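Local coordinates for protein HupZ (Streptococcus sp. 'group A', PDB 5ESC) that probably takes part in heme breakdown, as a dimeric split-barrel enzyme of the pyridoxamine 5'-phosphate oxidase family that transforms heme in vitro, at residues A15-V20 / I62-V67; Y75-T80 / I110-I115; A88-A93 / G102-V107. One frame throughout, in Å; residues are numbered along the deposited sequence.

Interaction 1: A15-V20 / I62-V67; sequences AMVATV and IEIAFV
Val17 holds CG1 anti to its backbone N (chi1 177°) and Ile62 holds CG1 in the same way (chi1 -171°), so that the two side chains cross obliquely and the CD1 methyl of Ile62 is pressed against Val17 CG1. At 3.3 Å this CD1 to CG1 pair is tighter than usual van der Waals contact. The same Ile62 CD1 also meets Thr19 CG2 at 4.0 Å, the two side chains lying alongside each other and pointing the same way. Farther along, Phe66 carries CG beside its own N (chi1 -70°), which brings ring atoms CE1 and CZ against Ala15, CZ lying 3.5 Å from Ala15 CB. The CG2 branch of Ile64 closes on that same Ala15 methyl.

Beneath these contacts, strands 15-20 and 62-67 run antiparallel within the split-barrel sheet, where strand 15-20 lies between 26-31 and 61-68. Met16 and Ala65 form a hydrogen-bonded pair through two nearly straight bonds, Ala65 N to Met16 O being 2.7 Å. Ala18 and Glu63 form the next such pair, and Val17 with Ile64 is the non-hydrogen-bonded pair between them.

Met16, Ala18, Glu63 and Ala65 share the face toward the second subunit, whose Ala65 packs on Met16. The face of Val17, Ile62 and Ile64 is apolar, while on the opposite face OE1 of Glu63 bridges Arg76 NH1 in its own chain and OE2 takes a hydrogen bond from Gln25 NE2 of the second subunit. Such pairing would favour the ionised form of the buried Glu63.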
loop_
_atom_site.group_PDB
_atom_site.type_symbol
_atom_site.label_atom_id
_atom_site.label_comp_id
_atom_site.label_asym_id
_atom_site.label_seq_id
_atom_site.Cartn_x
_atom_site.Cartn_y
_atom_site.Cartn_z
ATOM N N ALA A 15 1.149 0.118 8.883
ATOM C CA ALA A 15 1.649 1.069 7.849
ATOM C C ALA A 15 1.860 0.312 6.572
ATOM O O ALA A 15 2.600 -0.680 6.548
ATOM C CB ALA A 15 2.953 1.675 8.304
ATOM N N MET A 16 1.159 0.679 5.539
ATOM C CA MET A 16 1.486 0.168 4.219
ATOM C C MET A 16 2.234 1.250 3.436
ATOM O O MET A 16 1.757 2.455 3.297
ATOM C CB MET A 16 0.213 -0.338 3.489
ATOM C CG MET A 16 -0.514 -1.422 4.273
ATOM S SD MET A 16 0.375 -2.988 4.246
ATOM C CE MET A 16 1.022 -3.092 2.596
ATOM N N VAL A 17 3.367 0.855 2.869
ATOM C CA VAL A 17 4.324 1.798 2.252
ATOM C C VAL A 17 4.499 1.580 0.807
ATOM O O VAL A 17 4.820 0.479 0.371
ATOM C CB VAL A 17 5.719 1.737 2.945
ATOM C CG1 VAL A 17 6.709 2.671 2.215
ATOM C CG2 VAL A 17 5.568 1.978 4.473
ATOM N N ALA A 18 4.290 2.633 0.010
ATOM C CA ALA A 18 4.524 2.596 -1.376
ATOM C C ALA A 18 5.734 3.444 -1.817
ATOM O O ALA A 18 5.842 4.641 -1.407
ATOM C CB ALA A 18 3.264 3.101 -2.145
ATOM N N THR A 19 6.567 2.920 -2.703
ATOM C CA THR A 19 7.746 3.658 -3.212
ATOM C C THR A 19 7.791 3.366 -4.705
ATOM O O THR A 19 6.930 2.617 -5.218
ATOM C CB THR A 19 9.029 3.172 -2.492
ATOM O OG1 THR A 19 9.130 1.739 -2.629
ATOM C CG2 THR A 19 9.072 3.611 -0.993
ATOM N N VAL A 20 8.814 3.797 -5.397
ATOM C CA VAL A 20 8.952 3.616 -6.838
ATOM C C VAL A 20 10.424 3.425 -7.154
ATOM O O VAL A 20 11.303 3.976 -6.462
ATOM C CB VAL A 20 8.335 4.816 -7.575
ATOM C CG1 VAL A 20 9.065 6.098 -7.222
ATOM C CG2 VAL A 20 8.413 4.590 -9.073
ATOM N N ILE A 62 7.935 8.636 -1.211
ATOM C CA ILE A 62 7.217 7.705 -0.362
ATOM C C ILE A 62 5.829 8.113 -0.041
ATOM O O ILE A 62 5.559 9.316 0.079
ATOM C CB ILE A 62 8.039 7.374 0.928
ATOM C CG1 ILE A 62 7.390 6.236 1.697
ATOM C CG2 ILE A 62 8.205 8.600 1.796
ATOM C CD1 ILE A 62 8.453 5.507 2.495
ATOM N N GLU A 63 4.922 7.148 0.087
ATOM C CA GLU A 63 3.587 7.376 0.605
ATOM C C GLU A 63 3.263 6.280 1.531
ATOM O O GLU A 63 3.629 5.124 1.282
ATOM C CB GLU A 63 2.478 7.473 -0.490
ATOM C CG GLU A 63 2.815 8.444 -1.618
ATOM C CD GLU A 63 1.609 8.997 -2.404
ATOM O OE1 GLU A 63 0.514 8.389 -2.245
ATOM O OE2 GLU A 63 1.804 10.054 -3.152
ATOM N N ILE A 64 2.643 6.624 2.661
ATOM C CA ILE A 64 2.351 5.641 3.639
ATOM C C ILE A 64 0.880 5.724 3.908
ATOM O O ILE A 64 0.337 6.856 4.110
ATOM C CB ILE A 64 3.062 5.919 5.022
ATOM C CG1 ILE A 64 4.562 6.156 4.874
ATOM C CG2 ILE A 64 2.732 4.820 6.034
ATOM C CD1 ILE A 64 5.107 6.820 6.134
ATOM N N ALA A 65 0.221 4.572 3.958
ATOM C CA ALA A 65 -1.196 4.507 4.276
ATOM C C ALA A 65 -1.529 3.726 5.555
ATOM O O ALA A 65 -0.921 2.682 5.836
ATOM C CB ALA A 65 -1.983 4.026 3.053
ATOM N N PHE A 66 -2.458 4.258 6.351
ATOM C CA PHE A 66 -2.973 3.606 7.523
ATOM C C PHE A 66 -4.490 3.576 7.368
ATOM O O PHE A 66 -5.094 4.647 7.159
ATOM C CB PHE A 66 -2.661 4.412 8.799
ATOM C CG PHE A 66 -1.232 4.413 9.154
ATOM C CD1 PHE A 66 -0.709 3.366 9.867
ATOM C CD2 PHE A 66 -0.386 5.432 8.703
ATOM C CE1 PHE A 66 0.609 3.381 10.254
ATOM C CE2 PHE A 66 0.946 5.434 9.067
ATOM C CZ PHE A 66 1.440 4.388 9.819
ATOM N N VAL A 67 -5.065 2.377 7.434
ATOM C CA VAL A 67 -6.495 2.169 7.188
ATOM C C VAL A 67 -7.117 1.401 8.382
ATOM O O VAL A 67 -6.638 0.344 8.772
ATOM C CB VAL A 67 -6.793 1.475 5.829
ATOM C CG1 VAL A 67 -8.287 1.226 5.677
ATOM C CG2 VAL A 67 -6.354 2.321 4.615
#

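Interaction 2: Y75-T80 / I110-I115; sequences YRFVGT and IHVERI
Val78 O is gripped by two backbone N-H groups, those of Glu113 and Arg114, at 2.8 Å from Glu113 N and 3.1 Å from Arg114 N. Both donors lie in the carbonyl plane. Two consecutive residues thus face one, a classic beta bulge, and the register of the antiparallel strands slips by one between Val78 and Gly79. Val78 N completes the pairing with a nearly straight bond of 2.8 Å to Arg114 O.

Past the bulge Thr80 and His111 make a hydrogen-bonded pair, Thr80 O receiving His111 N at 2.8 Å. Gly79 CA comes within 3.2 Å of His111 O in a CA-H...O contact.

The Arg114 chain, bent at chi2 and chi3, lays one face of its guanidinium over Val78 CG1, which sits off centre toward the rim. NH1 of that group reaches Glu113 OE1 in a salt bridge of 3.3 Å, with the carboxylate oxygen at the guanidinium edge and in its plane; this link would help hold the flat group over the valine. On the reverse side of the sheet Ile115 lies alongside Phe77, pointing the same way, its CG1 3.7 Å from Phe77 CD2. Ile115 CG2 also reaches the Tyr75 ring.

Strand 73-84 is flanked by strand 61-68 on its other edge, with backbone hydrogen bonding between Phe77 and Ile64, while strand 106-117 has strand 41-46 as its other neighbour in the sheet, Ile110 pairing with Phe42 by backbone hydrogen bonding. Ile2, near the N terminus, packs on Phe77 and Ile115, and Gln25 of the second subunit packs on Val78.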
loop_
_atom_site.group_PDB
_atom_site.type_symbol
_atom_site.label_atom_id
_atom_site.label_comp_id
_atom_site.label_asym_id
_atom_site.label_seq_id
_atom_site.Cartn_x
_atom_site.Cartn_y
_atom_site.Cartn_z
ATOM N N TYR A 75 -5.708 7.379 6.557
ATOM C CA TYR A 75 -4.917 8.530 6.114
ATOM C C TYR A 75 -3.771 8.064 5.280
ATOM O O TYR A 75 -3.225 6.954 5.499
ATOM C CB TYR A 75 -4.385 9.283 7.321
ATOM C CG TYR A 75 -5.454 9.963 8.146
ATOM C CD1 TYR A 75 -5.945 11.253 7.806
ATOM C CD2 TYR A 75 -5.982 9.314 9.257
ATOM C CE1 TYR A 75 -6.960 11.837 8.565
ATOM C CE2 TYR A 75 -6.987 9.875 10.018
ATOM C CZ TYR A 75 -7.454 11.127 9.684
ATOM O OH TYR A 75 -8.418 11.613 10.481
ATOM N N ARG A 76 -3.387 8.917 4.368
ATOM C CA ARG A 76 -2.238 8.704 3.489
ATOM C C ARG A 76 -1.238 9.862 3.778
ATOM O O ARG A 76 -1.632 11.051 3.701
ATOM C CB ARG A 76 -2.727 8.730 2.016
ATOM C CG ARG A 76 -1.641 8.745 0.930
ATOM C CD ARG A 76 -2.180 8.423 -0.474
ATOM N NE ARG A 76 -3.124 9.434 -0.909
ATOM C CZ ARG A 76 -2.840 10.440 -1.720
ATOM N NH1 ARG A 76 -1.647 10.566 -2.286
ATOM N NH2 ARG A 76 -3.779 11.328 -2.011
ATOM N N PHE A 77 -0.011 9.520 4.172
ATOM C CA PHE A 77 1.059 10.482 4.452
ATOM C C PHE A 77 2.033 10.465 3.249
ATOM O O PHE A 77 2.632 9.400 2.841
ATOM C CB PHE A 77 1.752 10.123 5.755
ATOM C CG PHE A 77 0.838 10.093 6.925
ATOM C CD1 PHE A 77 0.040 9.007 7.173
ATOM C CD2 PHE A 77 0.700 11.203 7.753
ATOM C CE1 PHE A 77 -0.886 8.995 8.210
ATOM C CE2 PHE A 77 -0.187 11.195 8.821
ATOM C CZ PHE A 77 -1.005 10.079 9.045
ATOM N N VAL A 78 2.238 11.611 2.654
ATOM C CA VAL A 78 3.115 11.718 1.526
ATOM C C VAL A 78 4.345 12.496 1.875
ATOM O O VAL A 78 4.214 13.573 2.503
ATOM C CB VAL A 78 2.445 12.406 0.325
ATOM C CG1 VAL A 78 3.402 12.478 -0.886
ATOM C CG2 VAL A 78 1.172 11.676 -0.079
ATOM N N GLY A 79 5.522 12.056 1.409
ATOM C CA GLY A 79 6.732 12.877 1.651
ATOM C C GLY A 79 7.972 12.327 1.028
ATOM O O GLY A 79 7.879 11.594 -0.005
ATOM N N THR A 80 9.124 12.686 1.600
ATOM C CA THR A 80 10.398 12.253 1.124
ATOM C C THR A 80 11.122 11.543 2.283
ATOM O O THR A 80 10.969 11.960 3.417
ATOM C CB THR A 80 11.247 13.438 0.591
ATOM O OG1 THR A 80 12.374 12.907 -0.109
ATOM C CG2 THR A 80 11.776 14.376 1.704
ATOM N N ILE A 110 10.971 9.427 7.509
ATOM C CA ILE A 110 10.066 9.908 6.480
ATOM C C ILE A 110 9.736 11.323 6.916
ATOM O O ILE A 110 9.175 11.486 7.961
ATOM C CB ILE A 110 8.811 9.082 6.384
ATOM C CG1 ILE A 110 9.067 7.645 5.855
ATOM C CG2 ILE A 110 7.769 9.629 5.442
ATOM C CD1 ILE A 110 9.797 6.740 6.779
ATOM N N HIS A 111 10.000 12.265 6.042
ATOM C CA HIS A 111 9.655 13.691 6.223
ATOM C C HIS A 111 8.312 13.944 5.558
ATOM O O HIS A 111 8.192 13.958 4.338
ATOM C CB HIS A 111 10.757 14.561 5.638
ATOM C CG HIS A 111 12.109 14.260 6.207
ATOM N ND1 HIS A 111 12.484 14.647 7.465
ATOM C CD2 HIS A 111 13.166 13.583 5.702
ATOM C CE1 HIS A 111 13.710 14.245 7.710
ATOM N NE2 HIS A 111 14.145 13.583 6.664
ATOM N N VAL A 112 7.304 14.087 6.378
ATOM C CA VAL A 112 5.970 14.217 5.925
ATOM C C VAL A 112 5.723 15.605 5.306
ATOM O O VAL A 112 6.033 16.634 5.912
ATOM C CB VAL A 112 4.966 13.920 7.029
ATOM C CG1 VAL A 112 3.552 14.288 6.573
ATOM C CG2 VAL A 112 5.014 12.465 7.393
ATOM N N GLU A 113 5.218 15.622 4.079
ATOM C CA GLU A 113 4.923 16.891 3.336
ATOM C C GLU A 113 3.456 17.191 3.196
ATOM O O GLU A 113 3.053 18.349 3.259
ATOM C CB GLU A 113 5.564 16.864 1.930
ATOM C CG GLU A 113 7.090 16.858 2.001
ATOM C CD GLU A 113 7.806 16.626 0.656
ATOM O OE1 GLU A 113 7.233 16.301 -0.408
ATOM O OE2 GLU A 113 9.016 16.784 0.660
ATOM N N ARG A 114 2.662 16.166 2.973
ATOM C CA ARG A 114 1.209 16.286 2.943
ATOM C C ARG A 114 0.504 15.086 3.488
ATOM O O ARG A 114 1.086 13.978 3.539
ATOM C CB ARG A 114 0.702 16.603 1.565
ATOM C CG ARG A 114 1.604 16.313 0.450
ATOM C CD ARG A 114 1.688 17.395 -0.607
ATOM N NE ARG A 114 1.840 16.657 -1.856
ATOM C CZ ARG A 114 2.959 16.049 -2.293
ATOM N NH1 ARG A 114 4.112 16.109 -1.608
ATOM N NH2 ARG A 114 2.913 15.377 -3.450
ATOM N N ILE A 115 -0.717 15.314 3.949
ATOM C CA ILE A 115 -1.571 14.314 4.542
ATOM C C ILE A 115 -2.957 14.368 3.852
ATOM O O ILE A 115 -3.462 15.460 3.512
ATOM C CB ILE A 115 -1.709 14.491 6.037
ATOM C CG1 ILE A 115 -0.327 14.604 6.710
ATOM C CG2 ILE A 115 -2.609 13.362 6.587
ATOM C CD1 ILE A 115 -0.369 15.111 8.148
#

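Interaction 3: A88-A93 / G102-V107; sequences AYYEAA and GVPKAV
A single hydrogen bond joins helix segment 88-93 to segment 102-107: Tyr90 OH donates to Pro104 O at 2.7 Å. The tyrosine has CG anti to its backbone N (chi1 178°), which carries the ring out from the helix and along the loop. The acceptor lies at the ring edge, close to the ring plane, and the hydroxyl lies in the plane of the carbonyl, with a C=O...O angle of 157°. The phenol is thereby tied at its tip to the backbone of the loop.

Van der Waals packing makes up the rest of the contact, beginning with the ring. Ring atom CE1 of Tyr90 lies 3.9 Å from Pro104 CG and also close to Ala106 CA. Ala106 C and Val107 N lie at the ring edge, in its plane, so the ring runs beside the chain where the loop enters the strand. The packing then centres on Val107. Its CG1 occupies the crowded position between its own N and carbonyl carbon (chi1 59°) and presses on the helix backbone, 3.5 Å from Tyr90 N. The same methyl touches Tyr89 CB at 3.8 Å. Val107 CG2 meets Ala93 CB, also at 3.8 Å, while Pro104 CG comes to Ala93 from the loop side. Ala93, one turn after Tyr89, thus lies between valine and proline.

The contact seats helix 88-97 against the start of strand 106-117. Around it, Ile43 of strand 41-46 packs on Val107 and Tyr89, whose ring meets Trp37 edge-to-face, while Gln84 of strand 73-84 pairs with Val107 by backbone hydrogen bonding. A classic beta bulge, Lys105 and Ala106 facing Glu46, marks where the loop joins the sheet.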
loop_
_atom_site.group_PDB
_atom_site.type_symbol
_atom_site.label_atom_id
_atom_site.label_comp_id
_atom_site.label_asym_id
_atom_site.label_seq_id
_atom_site.Cartn_x
_atom_site.Cartn_y
_atom_site.Cartn_z
ATOM N N ALA A 88 21.456 9.795 15.918
ATOM C CA ALA A 88 20.387 9.677 16.924
ATOM C C ALA A 88 19.168 8.929 16.507
ATOM O O ALA A 88 18.522 8.321 17.348
ATOM C CB ALA A 88 20.000 11.098 17.376
ATOM N N TYR A 89 18.747 9.013 15.195
ATOM C CA TYR A 89 17.601 8.306 14.803
ATOM C C TYR A 89 17.935 6.787 14.853
ATOM O O TYR A 89 17.141 5.964 15.311
ATOM C CB TYR A 89 17.172 8.641 13.428
ATOM C CG TYR A 89 16.558 9.983 13.231
ATOM C CD1 TYR A 89 15.372 10.301 13.832
ATOM C CD2 TYR A 89 17.170 10.911 12.349
ATOM C CE1 TYR A 89 14.731 11.563 13.513
ATOM C CE2 TYR A 89 16.559 12.137 12.043
ATOM C CZ TYR A 89 15.353 12.463 12.670
ATOM O OH TYR A 89 14.855 13.713 12.352
ATOM N N TYR A 90 19.057 6.429 14.335
ATOM C CA TYR A 90 19.487 5.046 14.289
ATOM C C TYR A 90 19.646 4.450 15.689
ATOM O O TYR A 90 19.230 3.360 15.931
ATOM C CB TYR A 90 20.780 4.911 13.454
ATOM C CG TYR A 90 21.252 3.484 13.450
ATOM C CD1 TYR A 90 20.557 2.542 12.729
ATOM C CD2 TYR A 90 22.289 3.063 14.279
ATOM C CE1 TYR A 90 20.932 1.202 12.716
ATOM C CE2 TYR A 90 22.692 1.714 14.263
ATOM C CZ TYR A 90 21.941 0.790 13.524
ATOM O OH TYR A 90 22.240 -0.539 13.474
ATOM N N GLU A 91 20.305 5.168 16.598
ATOM C CA GLU A 91 20.456 4.701 17.989
ATOM C C GLU A 91 19.122 4.519 18.704
ATOM O O GLU A 91 18.913 3.510 19.390
ATOM C CB GLU A 91 21.429 5.618 18.798
ATOM C CG GLU A 91 22.849 5.648 18.243
ATOM C CD GLU A 91 23.551 4.282 18.251
ATOM O OE1 GLU A 91 23.448 3.595 19.314
ATOM O OE2 GLU A 91 24.181 3.863 17.207
ATOM N N ALA A 92 18.137 5.418 18.433
ATOM C CA ALA A 92 16.785 5.198 18.911
ATOM C C ALA A 92 16.171 3.892 18.334
ATOM O O ALA A 92 15.484 3.151 19.063
ATOM C CB ALA A 92 15.844 6.355 18.591
ATOM N N ALA A 93 16.317 3.669 17.009
ATOM C CA ALA A 93 15.776 2.517 16.368
ATOM C C ALA A 93 16.333 1.192 17.008
ATOM O O ALA A 93 15.614 0.164 17.212
ATOM C CB ALA A 93 16.072 2.556 14.876
ATOM N N GLY A 102 15.163 -8.192 15.674
ATOM C CA GLY A 102 16.641 -8.080 15.558
ATOM C C GLY A 102 17.162 -6.614 15.483
ATOM O O GLY A 102 16.393 -5.639 15.417
ATOM N N VAL A 103 18.466 -6.496 15.537
ATOM C CA VAL A 103 19.174 -5.222 15.461
ATOM C C VAL A 103 18.929 -4.601 14.072
ATOM O O VAL A 103 19.102 -5.263 13.070
ATOM C CB VAL A 103 20.663 -5.406 15.627
ATOM C CG1 VAL A 103 21.355 -4.051 15.726
ATOM C CG2 VAL A 103 20.938 -6.269 16.884
ATOM N N PRO A 104 18.529 -3.322 14.021
ATOM C CA PRO A 104 18.273 -2.849 12.635
ATOM C C PRO A 104 19.533 -2.736 11.820
ATOM O O PRO A 104 20.522 -2.353 12.346
ATOM C CB PRO A 104 17.617 -1.460 12.842
ATOM C CG PRO A 104 18.101 -1.049 14.160
ATOM C CD PRO A 104 18.257 -2.290 15.019
ATOM N N LYS A 105 19.468 -2.948 10.530
ATOM C CA LYS A 105 20.559 -2.596 9.664
ATOM C C LYS A 105 20.559 -1.045 9.487
ATOM O O LYS A 105 21.590 -0.426 9.300
ATOM C CB LYS A 105 20.337 -3.218 8.303
ATOM C CG LYS A 105 20.609 -4.706 8.227
ATOM C CD LYS A 105 20.458 -5.219 6.768
ATOM C CE LYS A 105 21.200 -6.600 6.669
ATOM N NZ LYS A 105 20.413 -7.657 6.071
ATOM N N ALA A 106 19.395 -0.424 9.542
ATOM C CA ALA A 106 19.342 1.046 9.317
ATOM C C ALA A 106 18.055 1.575 9.874
ATOM O O ALA A 106 17.219 0.791 10.321
ATOM C CB ALA A 106 19.469 1.349 7.818
ATOM N N VAL A 107 17.860 2.897 9.834
ATOM C CA VAL A 107 16.582 3.460 10.145
ATOM C C VAL A 107 16.055 4.249 8.901
ATOM O O VAL A 107 16.836 4.923 8.236
ATOM C CB VAL A 107 16.683 4.397 11.415
ATOM C CG1 VAL A 107 17.675 5.573 11.264
ATOM C CG2 VAL A 107 15.288 4.828 11.890
#

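Overall arrangement
From the N terminus, strand 15-20 meets 62-67 in interaction 1, closing a loop that holds strands 26-31, 35-38 and 41-46 and helix 51-59. The chain then turns into strand 73-84, which starts interaction 2; its partner 110-115 returns only after helix 88-97. Interaction 3 is nested within that second loop, joining the helix to the start of strand 106-117, the strand interaction 2 also uses. Interactions 1 and 2 follow in series and touch through the neighbouring strands 61-68 and 73-84, and both reach the second subunit. Interaction 3 lies about 20 Å from them, centre to centre, across the chain's middle. Interactions 1 and 2 join strands within the split-barrel sheet, and interaction 3 seats helix 88-97 against it.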